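PDB 4FBC: protein synthesis inhibitor I from Hordeum vulgare, which is a plant member of the ribosome-inactivating protein family and holds adenosine monophosphate in a pocket of its single chain. Local coordinates for residues A[32-36]-A[177-181]; A[61-67]-A[79-85]; A[129-135]-A[168-173]; A[182-186]-A[201-207]. The protein carries 3 engineered substitutions. All coordinates share one frame; numbering follows the deposited sequence.

Contact 1. Residues A[32-36]-A[177-181]. With AMP (adenosine monophosphate), chain E.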
loop_
_atom_site.group_PDB
_atom_site.type_symbol
_atom_site.label_atom_id
_atom_site.label_comp_id
_atom_site.label_asym_id
_atom_site.label_seq_id
_atom_site.Cartn_x
_atom_site.Cartn_y
_atom_site.Cartn_z
ATOM N N ILE A 32 0.889 6.453 -8.639
ATOM C CA ILE A 32 0.571 6.429 -7.202
ATOM C C ILE A 32 -0.624 7.316 -6.857
ATOM O O ILE A 32 -1.525 6.899 -6.122
ATOM C CB ILE A 32 1.790 6.816 -6.338
ATOM C CG1 ILE A 32 2.911 5.773 -6.480
ATOM C CG2 ILE A 32 1.385 7.013 -4.843
ATOM C CD1 ILE A 32 2.482 4.326 -6.094
ATOM N N ALA A 33 -0.650 8.540 -7.380
ATOM C CA ALA A 33 -1.763 9.437 -7.089
ATOM C C ALA A 33 -3.107 8.881 -7.567
ATOM O O ALA A 33 -4.151 9.108 -6.943
ATOM C CB ALA A 33 -1.503 10.826 -7.696
ATOM N N GLY A 34 -3.077 8.146 -8.668
ATOM C CA GLY A 34 -4.293 7.609 -9.260
ATOM C C GLY A 34 -4.850 6.491 -8.398
ATOM O O GLY A 34 -6.072 6.362 -8.268
ATOM N N ILE A 35 -3.961 5.686 -7.817
ATOM C CA ILE A 35 -4.373 4.665 -6.840
ATOM C C ILE A 35 -5.068 5.319 -5.642
ATOM O O ILE A 35 -6.163 4.902 -5.247
ATOM C CB ILE A 35 -3.195 3.787 -6.361
ATOM C CG1 ILE A 35 -2.609 3.011 -7.546
ATOM C CG2 ILE A 35 -3.662 2.807 -5.274
ATOM C CD1 ILE A 35 -1.347 2.234 -7.249
ATOM N N ARG A 36 -4.444 6.343 -5.060
ATOM C CA ARG A 36 -5.053 7.026 -3.927
ATOM C C ARG A 36 -6.422 7.569 -4.299
ATOM O O ARG A 36 -7.374 7.451 -3.535
ATOM C CB ARG A 36 -4.174 8.185 -3.464
ATOM C CG ARG A 36 -2.824 7.768 -2.941
ATOM C CD ARG A 36 -1.958 9.017 -2.752
ATOM N NE ARG A 36 -0.642 8.661 -2.252
ATOM C CZ ARG A 36 0.418 9.450 -2.356
ATOM N NH1 ARG A 36 0.301 10.641 -2.954
ATOM N NH2 ARG A 36 1.588 9.041 -1.888
ATOM N N ALA A 177 4.112 3.314 -0.679
ATOM C CA ALA A 177 4.127 4.515 -1.521
ATOM C C ALA A 177 2.725 5.115 -1.627
ATOM O O ALA A 177 2.548 6.330 -1.546
ATOM C CB ALA A 177 4.657 4.173 -2.895
ATOM N N THR A 178 1.724 4.264 -1.817
ATOM C CA THR A 178 0.334 4.732 -1.858
ATOM C C THR A 178 -0.066 5.363 -0.517
ATOM O O THR A 178 -0.659 6.449 -0.470
ATOM C CB THR A 178 -0.614 3.571 -2.234
ATOM O OG1 THR A 178 -0.317 3.118 -3.566
ATOM C CG2 THR A 178 -2.063 4.005 -2.169
ATOM N N ARG A 179 0.277 4.693 0.583
ATOM C CA ARG A 179 -0.087 5.186 1.907
ATOM C C ARG A 179 0.578 6.500 2.308
ATOM O O ARG A 179 -0.023 7.302 3.021
ATOM C CB ARG A 179 0.247 4.139 2.961
ATOM C CG ARG A 179 -0.695 2.944 2.952
ATOM C CD ARG A 179 -0.089 1.814 3.758
ATOM N NE ARG A 179 -0.994 0.665 3.862
ATOM C CZ ARG A 179 -0.585 -0.592 3.995
ATOM N NH1 ARG A 179 0.711 -0.864 4.035
ATOM N NH2 ARG A 179 -1.473 -1.578 4.102
ATOM N N PHE A 180 1.817 6.711 1.872
ATOM C CA PHE A 180 2.628 7.825 2.370
ATOM C C PHE A 180 3.259 8.656 1.272
ATOM O O PHE A 180 3.948 8.118 0.406
ATOM C CB PHE A 180 3.756 7.303 3.268
ATOM C CG PHE A 180 3.269 6.588 4.478
ATOM C CD1 PHE A 180 2.759 7.301 5.556
ATOM C CD2 PHE A 180 3.296 5.203 4.532
ATOM C CE1 PHE A 180 2.286 6.633 6.677
ATOM C CE2 PHE A 180 2.828 4.536 5.645
ATOM C CZ PHE A 180 2.328 5.255 6.715
ATOM N N GLN A 181 3.034 9.966 1.329
ATOM C CA GLN A 181 3.666 10.900 0.384
ATOM C C GLN A 181 5.173 10.942 0.578
ATOM O O GLN A 181 5.926 11.247 -0.352
ATOM C CB GLN A 181 3.091 12.313 0.552
ATOM C CG GLN A 181 1.574 12.399 0.378
ATOM C CD GLN A 181 1.113 13.813 0.103
ATOM O OE1 GLN A 181 1.418 14.376 -0.951
ATOM N NE2 GLN A 181 0.387 14.405 1.049
HETATM P P AMP E . -1.632 -5.981 11.496
HETATM O O1P AMP E . -0.695 -7.171 11.439
HETATM O O2P AMP E . -1.904 -5.348 12.845
HETATM O O3P AMP E . -2.946 -6.337 10.832
HETATM O "O5'" AMP E . -1.135 -4.864 10.471
HETATM C "C5'" AMP E . -0.373 -3.746 10.909
HETATM C "C4'" AMP E . 0.096 -2.915 9.740
HETATM O "O4'" AMP E . 1.060 -3.673 8.962
HETATM C "C3'" AMP E . -0.978 -2.527 8.729
HETATM O "O3'" AMP E . -1.733 -1.391 9.127
HETATM C "C2'" AMP E . -0.183 -2.318 7.447
HETATM O "O2'" AMP E . 0.440 -1.033 7.450
HETATM C "C1'" AMP E . 0.907 -3.390 7.587
HETATM N N9 AMP E . 0.563 -4.649 6.883
HETATM C C8 AMP E . 0.302 -5.842 7.469
HETATM N N7 AMP E . 0.035 -6.808 6.552
HETATM C C5 AMP E . 0.134 -6.235 5.331
HETATM C C6 AMP E . -0.013 -6.682 3.920
HETATM N N6 AMP E . -0.333 -7.971 3.625
HETATM N N1 AMP E . 0.187 -5.758 2.939
HETATM C C2 AMP E . 0.499 -4.474 3.223
HETATM N N3 AMP E . 0.655 -4.003 4.475
HETATM C C4 AMP E . 0.494 -4.819 5.555
HETATM O O HOH W 1 2.385 12.531 -3.098
#
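At the C-terminal end of helix 157-179, just before the chain leaves helical geometry at Phe180, Arg36 of helix 25-39 grips the carbonyls of Ala177 and Thr178. Its long side chain, extended from CG to NE, carries the guanidinium to the helix end. Arg36 NE gives a fairly straight bond to Thr178 O at 2.8 Å, with the acceptor in the guanidinium plane. Arg36 NH2 reaches Ala177 O at 2.9 Å, nearly along the C=O axis, and also bonds Ser184 OG. At the guanidinium edge, in its plane, water 1 joins Arg36 NH1 to Gln181 OE1. The cation thus faces the negative end of the helix dipole, which is probably favourable. Ile32, one turn earlier, lays CG2 over one face of the guanidinium and brings CD1 to within 3.9 Å of Ala177 CB. With OG1 beside the backbone N (chi1 -64°) and bonded to Val174 O, the Thr178 methyl CG2 is left on the far side from that nitrogen and meets Ile35 CG2 at 3.7 Å. Arg179 points away from helix 25-39, and its NH1 donates to AMP N3 at 3.2 Å while forming a salt bridge with Glu176. The same helix end supplies Arg179 to the adenosine monophosphate pocket of this ribosome-inactivating fold.

Contact 2. Residues A[61-67]-A[79-85]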
loop_
_atom_site.group_PDB
_atom_site.type_symbol
_atom_site.label_atom_id
_atom_site.label_comp_id
_atom_site.label_asym_id
_atom_site.label_seq_id
_atom_site.Cartn_x
_atom_site.Cartn_y
_atom_site.Cartn_z
ATOM N N PRO A 61 -12.964 -10.184 3.324
ATOM C CA PRO A 61 -12.557 -9.095 2.422
ATOM C C PRO A 61 -13.121 -9.269 1.013
ATOM O O PRO A 61 -12.750 -10.216 0.321
ATOM C CB PRO A 61 -11.026 -9.215 2.395
ATOM C CG PRO A 61 -10.680 -9.871 3.709
ATOM C CD PRO A 61 -11.811 -10.813 3.997
ATOM N N SER A 62 -14.006 -8.365 0.597
ATOM C CA SER A 62 -14.667 -8.494 -0.702
ATOM C C SER A 62 -14.452 -7.302 -1.641
ATOM O O SER A 62 -15.076 -7.224 -2.704
ATOM C CB SER A 62 -16.172 -8.740 -0.518
ATOM O OG SER A 62 -16.864 -7.532 -0.246
ATOM N N ARG A 63 -13.574 -6.379 -1.251
ATOM C CA ARG A 63 -13.245 -5.218 -2.083
ATOM C C ARG A 63 -11.752 -5.224 -2.411
ATOM O O ARG A 63 -10.917 -5.104 -1.511
ATOM C CB ARG A 63 -13.645 -3.917 -1.368
ATOM C CG ARG A 63 -15.140 -3.764 -1.136
ATOM C CD ARG A 63 -15.487 -2.422 -0.506
ATOM N NE ARG A 63 -15.139 -1.315 -1.400
ATOM C CZ ARG A 63 -14.102 -0.509 -1.209
ATOM N NH1 ARG A 63 -13.330 -0.668 -0.139
ATOM N NH2 ARG A 63 -13.845 0.464 -2.079
ATOM N N TRP A 64 -11.431 -5.379 -3.696
ATOM C CA TRP A 64 -10.047 -5.557 -4.156
ATOM C C TRP A 64 -9.729 -4.652 -5.337
ATOM O O TRP A 64 -10.631 -4.244 -6.065
ATOM C CB TRP A 64 -9.832 -7.012 -4.594
ATOM C CG TRP A 64 -9.989 -7.989 -3.458
ATOM C CD1 TRP A 64 -11.155 -8.507 -2.976
ATOM C CD2 TRP A 64 -8.937 -8.546 -2.658
ATOM N NE1 TRP A 64 -10.894 -9.354 -1.921
ATOM C CE2 TRP A 64 -9.538 -9.400 -1.713
ATOM C CE3 TRP A 64 -7.550 -8.415 -2.659
ATOM C CZ2 TRP A 64 -8.794 -10.108 -0.768
ATOM C CZ3 TRP A 64 -6.809 -9.119 -1.720
ATOM C CH2 TRP A 64 -7.435 -9.958 -0.790
ATOM N N PHE A 65 -8.448 -4.315 -5.509
ATOM C CA PHE A 65 -7.984 -3.736 -6.771
ATOM C C PHE A 65 -6.746 -4.476 -7.249
ATOM O O PHE A 65 -6.137 -5.227 -6.483
ATOM C CB PHE A 65 -7.762 -2.207 -6.689
ATOM C CG PHE A 65 -6.588 -1.774 -5.840
ATOM C CD1 PHE A 65 -6.713 -1.691 -4.456
ATOM C CD2 PHE A 65 -5.391 -1.375 -6.427
ATOM C CE1 PHE A 65 -5.650 -1.264 -3.658
ATOM C CE2 PHE A 65 -4.313 -0.943 -5.638
ATOM C CZ PHE A 65 -4.446 -0.889 -4.252
ATOM N N HIS A 66 -6.404 -4.300 -8.521
ATOM C CA HIS A 66 -5.181 -4.863 -9.078
ATOM C C HIS A 66 -4.158 -3.789 -9.403
ATOM O O HIS A 66 -4.503 -2.674 -9.798
ATOM C CB HIS A 66 -5.469 -5.665 -10.349
ATOM C CG HIS A 66 -6.159 -6.967 -10.092
ATOM N ND1 HIS A 66 -6.498 -7.842 -11.103
ATOM C CD2 HIS A 66 -6.576 -7.540 -8.938
ATOM C CE1 HIS A 66 -7.096 -8.899 -10.581
ATOM N NE2 HIS A 66 -7.160 -8.740 -9.270
ATOM N N VAL A 67 -2.895 -4.139 -9.209
ATOM C CA VAL A 67 -1.794 -3.351 -9.739
ATOM C C VAL A 67 -1.058 -4.229 -10.733
ATOM O O VAL A 67 -0.716 -5.380 -10.430
ATOM C CB VAL A 67 -0.853 -2.864 -8.629
ATOM C CG1 VAL A 67 0.471 -2.363 -9.219
ATOM C CG2 VAL A 67 -1.530 -1.763 -7.825
ATOM N N THR A 79 0.640 -9.218 -11.999
ATOM C CA THR A 79 -0.578 -8.668 -11.401
ATOM C C THR A 79 -0.560 -8.895 -9.898
ATOM O O THR A 79 -0.304 -10.012 -9.431
ATOM C CB THR A 79 -1.863 -9.260 -12.014
ATOM O OG1 THR A 79 -1.845 -9.087 -13.435
ATOM C CG2 THR A 79 -3.111 -8.563 -11.455
ATOM N N LEU A 80 -0.803 -7.824 -9.151
ATOM C CA LEU A 80 -0.890 -7.884 -7.697
ATOM C C LEU A 80 -2.345 -7.731 -7.282
ATOM O O LEU A 80 -3.047 -6.869 -7.806
ATOM C CB LEU A 80 -0.088 -6.739 -7.080
ATOM C CG LEU A 80 1.352 -6.587 -7.550
ATOM C CD1 LEU A 80 2.044 -5.460 -6.779
ATOM C CD2 LEU A 80 2.099 -7.893 -7.369
ATOM N N ALA A 81 -2.791 -8.544 -6.326
ATOM C CA ALA A 81 -4.123 -8.403 -5.758
ATOM C C ALA A 81 -4.023 -7.733 -4.393
ATOM O O ALA A 81 -3.399 -8.263 -3.470
ATOM C CB ALA A 81 -4.797 -9.768 -5.635
ATOM N N ILE A 82 -4.640 -6.562 -4.268
ATOM C CA ILE A 82 -4.507 -5.740 -3.068
ATOM C C ILE A 82 -5.890 -5.349 -2.549
ATOM O O ILE A 82 -6.777 -5.006 -3.326
ATOM C CB ILE A 82 -3.675 -4.461 -3.377
ATOM C CG1 ILE A 82 -2.298 -4.838 -3.937
ATOM C CG2 ILE A 82 -3.521 -3.608 -2.131
ATOM C CD1 ILE A 82 -1.509 -3.639 -4.530
ATOM N N ARG A 83 -6.087 -5.402 -1.236
ATOM C CA ARG A 83 -7.382 -5.037 -0.662
ATOM C C ARG A 83 -7.644 -3.544 -0.842
ATOM O O ARG A 83 -6.737 -2.732 -0.664
ATOM C CB ARG A 83 -7.434 -5.417 0.820
ATOM C CG ARG A 83 -7.505 -6.921 1.038
ATOM C CD ARG A 83 -7.488 -7.294 2.514
ATOM N NE ARG A 83 -8.543 -6.623 3.267
ATOM C CZ ARG A 83 -8.886 -6.926 4.516
ATOM N NH1 ARG A 83 -8.247 -7.892 5.159
ATOM N NH2 ARG A 83 -9.867 -6.261 5.116
ATOM N N ALA A 84 -8.879 -3.189 -1.193
ATOM C CA ALA A 84 -9.234 -1.781 -1.402
ATOM C C ALA A 84 -9.689 -1.079 -0.128
ATOM O O ALA A 84 -10.036 0.107 -0.165
ATOM C CB ALA A 84 -10.301 -1.647 -2.501
ATOM N N ASP A 85 -9.696 -1.800 0.993
ATOM C CA ASP A 85 -10.093 -1.207 2.269
ATOM C C ASP A 85 -8.911 -0.874 3.169
ATOM O O ASP A 85 -8.955 0.109 3.909
ATOM C CB ASP A 85 -11.131 -2.081 3.012
ATOM C CG ASP A 85 -10.746 -3.549 3.072
ATOM O OD1 ASP A 85 -9.592 -3.902 2.748
ATOM O OD2 ASP A 85 -11.618 -4.373 3.460
HETATM O O HOH W 2 -11.509 1.927 -1.458
HETATM O O HOH W 3 -11.653 -6.065 1.035
#
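Arg83 lays its CG over the six-membered ring of Trp64, a CH-pi contact with CG 3.7 Å from the centroid of that Trp64 ring and 18° off the normal. Beyond CG the arginine bends at chi3, which sets its guanidinium on Pro61: Pro61 CG sits over the centre of that flat group, 3.5 Å from Arg83 CZ. Asp85 fixes the guanidinium's rotation side-on, with Arg83 NE to Asp85 OD1 at 3.0 Å and Arg83 NH2 to Asp85 OD2. Trp64 is tied down too, as its NE1 donates to Pro61 O at 3.0 Å from above the carbonyl plane.

Phe65 lies on the other face of the sheet. Its CG takes the crowded position between backbone N and carbonyl carbon (chi1 70°), which swings the ring across to the neighbouring strand, where Ile82 CB stands over its face 4.0 Å from the Phe65 centroid. Branched Val67 fills in beside it, with CG2 3.8 Å from Ile82 CD1. Phe65 with Ile82 and Val67 with Leu80 are antiparallel hydrogen-bonded pairs, and Ala84 N extends the bonding to Arg63 O at 2.8 Å, almost perfectly straight. Arg63 NH1 adds a weak bond to Ala84 O, though its guanidinium has a stronger partner in the Lys282 carboxylate.

These strands form the beta hairpin 64-70/78-83 within the mixed sheet, between strands 16-20 and 89-93; Phe65 and Val67 pack against helix 25-39 through Ile35, Leu39 and Phe31, while Trp64 meets Ala7 and Val10.

Contact 3. Residues A[129-135]-A[168-173]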
loop_
_atom_site.group_PDB
_atom_site.type_symbol
_atom_site.label_atom_id
_atom_site.label_comp_id
_atom_site.label_asym_id
_atom_site.label_seq_id
_atom_site.Cartn_x
_atom_site.Cartn_y
_atom_site.Cartn_z
ATOM N N LEU A 129 13.299 -2.556 8.003
ATOM C CA LEU A 129 12.855 -1.849 6.795
ATOM C C LEU A 129 13.932 -0.899 6.269
ATOM O O LEU A 129 13.987 -0.593 5.074
ATOM C CB LEU A 129 11.564 -1.069 7.080
ATOM C CG LEU A 129 10.273 -1.887 7.136
ATOM C CD1 LEU A 129 9.111 -1.050 7.662
ATOM C CD2 LEU A 129 9.954 -2.423 5.762
ATOM N N THR A 130 14.785 -0.436 7.173
ATOM C CA THR A 130 15.863 0.482 6.825
ATOM C C THR A 130 17.001 -0.222 6.071
ATOM O O THR A 130 17.967 0.420 5.661
ATOM C CB THR A 130 16.402 1.199 8.080
ATOM O OG1 THR A 130 16.432 0.281 9.185
ATOM C CG2 THR A 130 15.510 2.377 8.438
ATOM N N ASN A 131 16.869 -1.535 5.887
ATOM C CA ASN A 131 17.887 -2.351 5.217
ATOM C C ASN A 131 17.527 -2.702 3.777
ATOM O O ASN A 131 18.347 -3.270 3.048
ATOM C CB ASN A 131 18.133 -3.660 5.983
ATOM C CG ASN A 131 18.756 -3.440 7.351
ATOM O OD1 ASN A 131 19.470 -2.461 7.574
ATOM N ND2 ASN A 131 18.490 -4.361 8.278
ATOM N N VAL A 132 16.300 -2.382 3.371
ATOM C CA VAL A 132 15.809 -2.788 2.056
ATOM C C VAL A 132 16.149 -1.772 0.964
ATOM O O VAL A 132 15.668 -0.639 0.982
ATOM C CB VAL A 132 14.281 -3.000 2.066
ATOM C CG1 VAL A 132 13.814 -3.566 0.734
ATOM C CG2 VAL A 132 13.882 -3.924 3.214
ATOM N N ALA A 133 16.961 -2.191 -0.002
ATOM C CA ALA A 133 17.298 -1.328 -1.132
ATOM C C ALA A 133 16.101 -1.150 -2.058
ATOM O O ALA A 133 15.502 -2.129 -2.514
ATOM C CB ALA A 133 18.480 -1.891 -1.902
ATOM N N LEU A 134 15.763 0.101 -2.339
ATOM C CA LEU A 134 14.701 0.407 -3.286
ATOM C C LEU A 134 15.318 1.112 -4.492
ATOM O O LEU A 134 16.392 1.712 -4.378
ATOM C CB LEU A 134 13.647 1.293 -2.625
ATOM C CG LEU A 134 13.024 0.692 -1.353
ATOM C CD1 LEU A 134 12.034 1.646 -0.721
ATOM C CD2 LEU A 134 12.367 -0.625 -1.668
ATOM N N GLY A 135 14.644 1.040 -5.634
ATOM C CA GLY A 135 15.125 1.685 -6.847
ATOM C C GLY A 135 14.530 1.043 -8.083
ATOM O O GLY A 135 13.788 0.057 -7.980
ATOM N N THR A 168 8.863 -7.732 -0.421
ATOM C CA THR A 168 9.173 -6.596 0.443
ATOM C C THR A 168 9.388 -5.344 -0.408
ATOM O O THR A 168 8.885 -4.251 -0.092
ATOM C CB THR A 168 10.436 -6.854 1.286
ATOM O OG1 THR A 168 10.265 -8.055 2.050
ATOM C CG2 THR A 168 10.700 -5.700 2.231
ATOM N N THR A 169 10.124 -5.531 -1.501
ATOM C CA THR A 169 10.427 -4.447 -2.438
ATOM C C THR A 169 9.136 -3.852 -2.996
ATOM O O THR A 169 8.960 -2.627 -3.016
ATOM C CB THR A 169 11.299 -4.953 -3.605
ATOM O OG1 THR A 169 12.542 -5.454 -3.087
ATOM C CG2 THR A 169 11.583 -3.807 -4.588
ATOM N N LEU A 170 8.221 -4.712 -3.431
ATOM C CA LEU A 170 6.965 -4.232 -3.988
ATOM C C LEU A 170 6.051 -3.593 -2.947
ATOM O O LEU A 170 5.366 -2.617 -3.241
ATOM C CB LEU A 170 6.233 -5.347 -4.735
ATOM C CG LEU A 170 6.998 -5.983 -5.890
ATOM C CD1 LEU A 170 6.097 -6.924 -6.667
ATOM C CD2 LEU A 170 7.577 -4.899 -6.816
ATOM N N LEU A 171 6.025 -4.150 -1.739
ATOM C CA LEU A 171 5.212 -3.579 -0.672
ATOM C C LEU A 171 5.609 -2.130 -0.441
ATOM O O LEU A 171 4.751 -1.249 -0.304
ATOM C CB LEU A 171 5.393 -4.383 0.617
ATOM C CG LEU A 171 4.457 -5.577 0.710
ATOM C CD1 LEU A 171 4.793 -6.395 1.938
ATOM C CD2 LEU A 171 3.024 -5.111 0.763
ATOM N N LEU A 172 6.915 -1.886 -0.426
ATOM C CA LEU A 172 7.428 -0.549 -0.197
ATOM C C LEU A 172 7.170 0.372 -1.383
ATOM O O LEU A 172 6.729 1.506 -1.201
ATOM C CB LEU A 172 8.915 -0.600 0.157
ATOM C CG LEU A 172 9.185 -1.059 1.589
ATOM C CD1 LEU A 172 10.608 -1.579 1.704
ATOM C CD2 LEU A 172 8.955 0.092 2.565
ATOM N N MET A 173 7.399 -0.125 -2.597
ATOM C CA MET A 173 7.342 0.744 -3.777
ATOM C C MET A 173 5.939 0.929 -4.346
ATOM O O MET A 173 5.697 1.843 -5.150
ATOM C CB MET A 173 8.321 0.241 -4.840
ATOM C CG MET A 173 9.773 0.308 -4.352
ATOM S SD MET A 173 10.961 -0.182 -5.616
ATOM C CE MET A 173 11.109 1.350 -6.562
HETATM O O HOH W 4 15.130 -4.717 -2.599
#
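Leu134 and Leu172 form the close-fitting heart of this contact, their side chains meeting at about a right angle. Leu134 CD2 lies 3.9 Å from Leu172 CB and 3.8 Å from Met173 CG, so one methyl is lodged between two successive residues of helix 157-179. Leu172 then divides its branches: CD1 touches Val132 CG1 at 3.9 Å, and CD2 comes to 4.2 Å from Leu129 CD2. Forked leucines suit this place because each branch can serve a different neighbour. Val132 CG2 also meets the methyl of Thr168, whose OG1 is turned back to Arg164 O. Met173 folds its flexible chain at chi3 (82°), bringing CE to 3.3 Å from Gly135 O. Gly135 itself adopts backbone angles that call for glycine, just before helix 136-147 begins.

Toward Ala133 the fit is looser. The carbonyl there stays clear of the helix, and water 4 spans the gap, donating to Ala133 O at 2.6 Å and to Thr169 OG1 at 2.7 Å. That hydroxyl is also bonded to Glu165 O within its own helix. Such apolar packing of a connecting segment on the long helix belongs to the core of the ribosome-inactivating fold, where Leu171 of the same helix lines the adenosine monophosphate pocket.

Contact 4. Residues A[182-186]-A[201-207]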
loop_
_atom_site.group_PDB
_atom_site.type_symbol
_atom_site.label_atom_id
_atom_site.label_comp_id
_atom_site.label_asym_id
_atom_site.label_seq_id
_atom_site.Cartn_x
_atom_site.Cartn_y
_atom_site.Cartn_z
ATOM N N THR A 182 5.617 10.657 1.795
ATOM C CA THR A 182 7.052 10.608 2.073
ATOM C C THR A 182 7.686 9.464 1.284
ATOM O O THR A 182 8.696 9.653 0.590
ATOM C CB THR A 182 7.315 10.401 3.561
ATOM O OG1 THR A 182 6.423 9.391 4.041
ATOM C CG2 THR A 182 7.093 11.697 4.345
ATOM N N VAL A 183 7.091 8.277 1.379
ATOM C CA VAL A 183 7.609 7.111 0.670
ATOM C C VAL A 183 7.497 7.241 -0.858
ATOM O O VAL A 183 8.436 6.898 -1.578
ATOM C CB VAL A 183 6.947 5.819 1.159
ATOM C CG1 VAL A 183 7.436 4.618 0.349
ATOM C CG2 VAL A 183 7.223 5.622 2.662
ATOM N N SER A 184 6.369 7.745 -1.356
ATOM C CA SER A 184 6.192 7.864 -2.806
ATOM C C SER A 184 7.165 8.898 -3.369
ATOM O O SER A 184 7.739 8.700 -4.446
ATOM C CB SER A 184 4.737 8.193 -3.183
ATOM O OG SER A 184 4.358 9.515 -2.814
ATOM N N GLY A 185 7.362 9.985 -2.628
ATOM C CA GLY A 185 8.313 11.009 -3.030
ATOM C C GLY A 185 9.742 10.478 -3.032
ATOM O O GLY A 185 10.529 10.793 -3.931
ATOM N N PHE A 186 10.084 9.687 -2.016
ATOM C CA PHE A 186 11.400 9.038 -1.927
ATOM C C PHE A 186 11.662 8.105 -3.118
ATOM O O PHE A 186 12.730 8.158 -3.750
ATOM C CB PHE A 186 11.526 8.280 -0.593
ATOM C CG PHE A 186 12.772 7.416 -0.481
ATOM C CD1 PHE A 186 13.974 7.961 -0.052
ATOM C CD2 PHE A 186 12.720 6.057 -0.778
ATOM C CE1 PHE A 186 15.121 7.166 0.061
ATOM C CE2 PHE A 186 13.863 5.253 -0.677
ATOM C CZ PHE A 186 15.060 5.808 -0.255
ATOM N N GLY A 201 18.392 3.340 -2.996
ATOM C CA GLY A 201 18.409 3.990 -1.699
ATOM C C GLY A 201 17.591 3.222 -0.682
ATOM O O GLY A 201 16.774 2.377 -1.043
ATOM N N LYS A 202 17.829 3.510 0.595
ATOM C CA LYS A 202 17.082 2.888 1.681
ATOM C C LYS A 202 16.361 3.968 2.489
ATOM O O LYS A 202 16.854 5.092 2.631
ATOM C CB LYS A 202 18.024 2.049 2.563
ATOM C CG LYS A 202 18.711 0.926 1.797
ATOM C CD LYS A 202 19.659 0.086 2.654
ATOM C CE LYS A 202 20.242 -1.062 1.824
ATOM N NZ LYS A 202 20.984 -2.067 2.645
ATOM N N ILE A 203 15.183 3.640 3.011
ATOM C CA ILE A 203 14.426 4.621 3.785
ATOM C C ILE A 203 15.093 4.882 5.132
ATOM O O ILE A 203 15.792 4.016 5.672
ATOM C CB ILE A 203 12.955 4.172 4.019
ATOM C CG1 ILE A 203 12.889 3.057 5.068
ATOM C CG2 ILE A 203 12.294 3.741 2.710
ATOM C CD1 ILE A 203 11.486 2.515 5.288
ATOM N N GLY A 204 14.878 6.072 5.679
ATOM C CA GLY A 204 15.414 6.418 6.985
ATOM C C GLY A 204 14.475 6.011 8.102
ATOM O O GLY A 204 13.428 5.410 7.848
ATOM N N ASN A 205 14.839 6.345 9.337
ATOM C CA ASN A 205 14.054 5.951 10.505
ATOM C C ASN A 205 12.671 6.588 10.603
ATOM O O ASN A 205 11.742 5.955 11.113
ATOM C CB ASN A 205 14.831 6.224 11.797
ATOM C CG ASN A 205 15.958 5.236 12.013
ATOM O OD1 ASN A 205 15.937 4.129 11.473
ATOM N ND2 ASN A 205 16.954 5.635 12.801
ATOM N N GLU A 206 12.534 7.832 10.140
ATOM C CA GLU A 206 11.231 8.505 10.166
ATOM C C GLU A 206 10.212 7.771 9.301
ATOM O O GLU A 206 9.089 7.511 9.746
ATOM C CB GLU A 206 11.341 9.970 9.714
ATOM C CG GLU A 206 12.153 10.873 10.637
ATOM C CD GLU A 206 13.643 10.819 10.357
ATOM O OE1 GLU A 206 14.060 10.081 9.441
ATOM O OE2 GLU A 206 14.407 11.519 11.056
ATOM N N MET A 207 10.604 7.429 8.073
ATOM C CA MET A 207 9.716 6.692 7.178
ATOM C C MET A 207 9.445 5.272 7.672
ATOM O O MET A 207 8.333 4.761 7.509
ATOM C CB MET A 207 10.236 6.688 5.732
ATOM C CG MET A 207 9.933 7.987 4.994
ATOM S SD MET A 207 10.398 7.906 3.251
ATOM C CE MET A 207 12.175 7.842 3.384
#
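Thr182 O accepts the helical bond from Phe186 N at 3.0 Å, and Met207 presses its sulfur against the same carbonyl, with Met207 SD 3.6 Å from Thr182 O. The methionine arrives alongside Thr182, running in the opposite direction, and its CG packs on Thr182 CB at 3.8 Å. Thr182 OG1 is engaged separately with Gln210 OE1. A bend at chi3 (-68°) then carries Met207 CE back to Phe186, 3.9 Å from CD1. Met207 SD stands 5.2 Å from the centroid of the Phe186 ring and 40° off the ring normal, an oblique Met-aromatic contact. A long, unbranched and polarisable side chain suits the junction between helix 181-190 and the start of helix 205-211, whose N-cap is Gly204.

The junction continues into the small antiparallel sheet made by strands 134-135 and 200-201, and Phe186 spans the two. With its CG anti to the backbone N (chi1 172°), the ring extends away from its helix until Phe186 CZ lies 3.5 Å from Lys202 O. Having no side chain, Gly201 lets its backbone carbon meet the ring edge in plane, at 3.6 Å from Phe186 CZ. Ile203 CG2 comes within 4.0 Å of Phe186 CE2, while the rest of that isoleucine leads away to Leu129 and Leu134. Val183 CG2 touches Met207 SD on the buried side, and the outward-pointing Lys202 reaches Asn131 O with its NZ.

How the contacts relate
Contacts 2 and 3 both nest along the chain inside the loop closed by contact 1, whereas contact 4 opens only after it. In space they run from the mixed sheet, where contact 2 lies, through helices 25-39 and 157-179 at contact 1 to contacts 3 and 4 on the far side, the centres of contacts 2 and 4 being about 24 Å apart. Contacts 1 and 3 share helix 157-179; contact 4 uses the next helix, 181-190, and its Ser184 reaches Arg36. Contacts 3 and 4, with centres about 9 Å apart, join through strands 134-135 and 200-201. Helix 157-179 thus links both sides and contributes Leu171 and Arg179 to the adenosine monophosphate pocket.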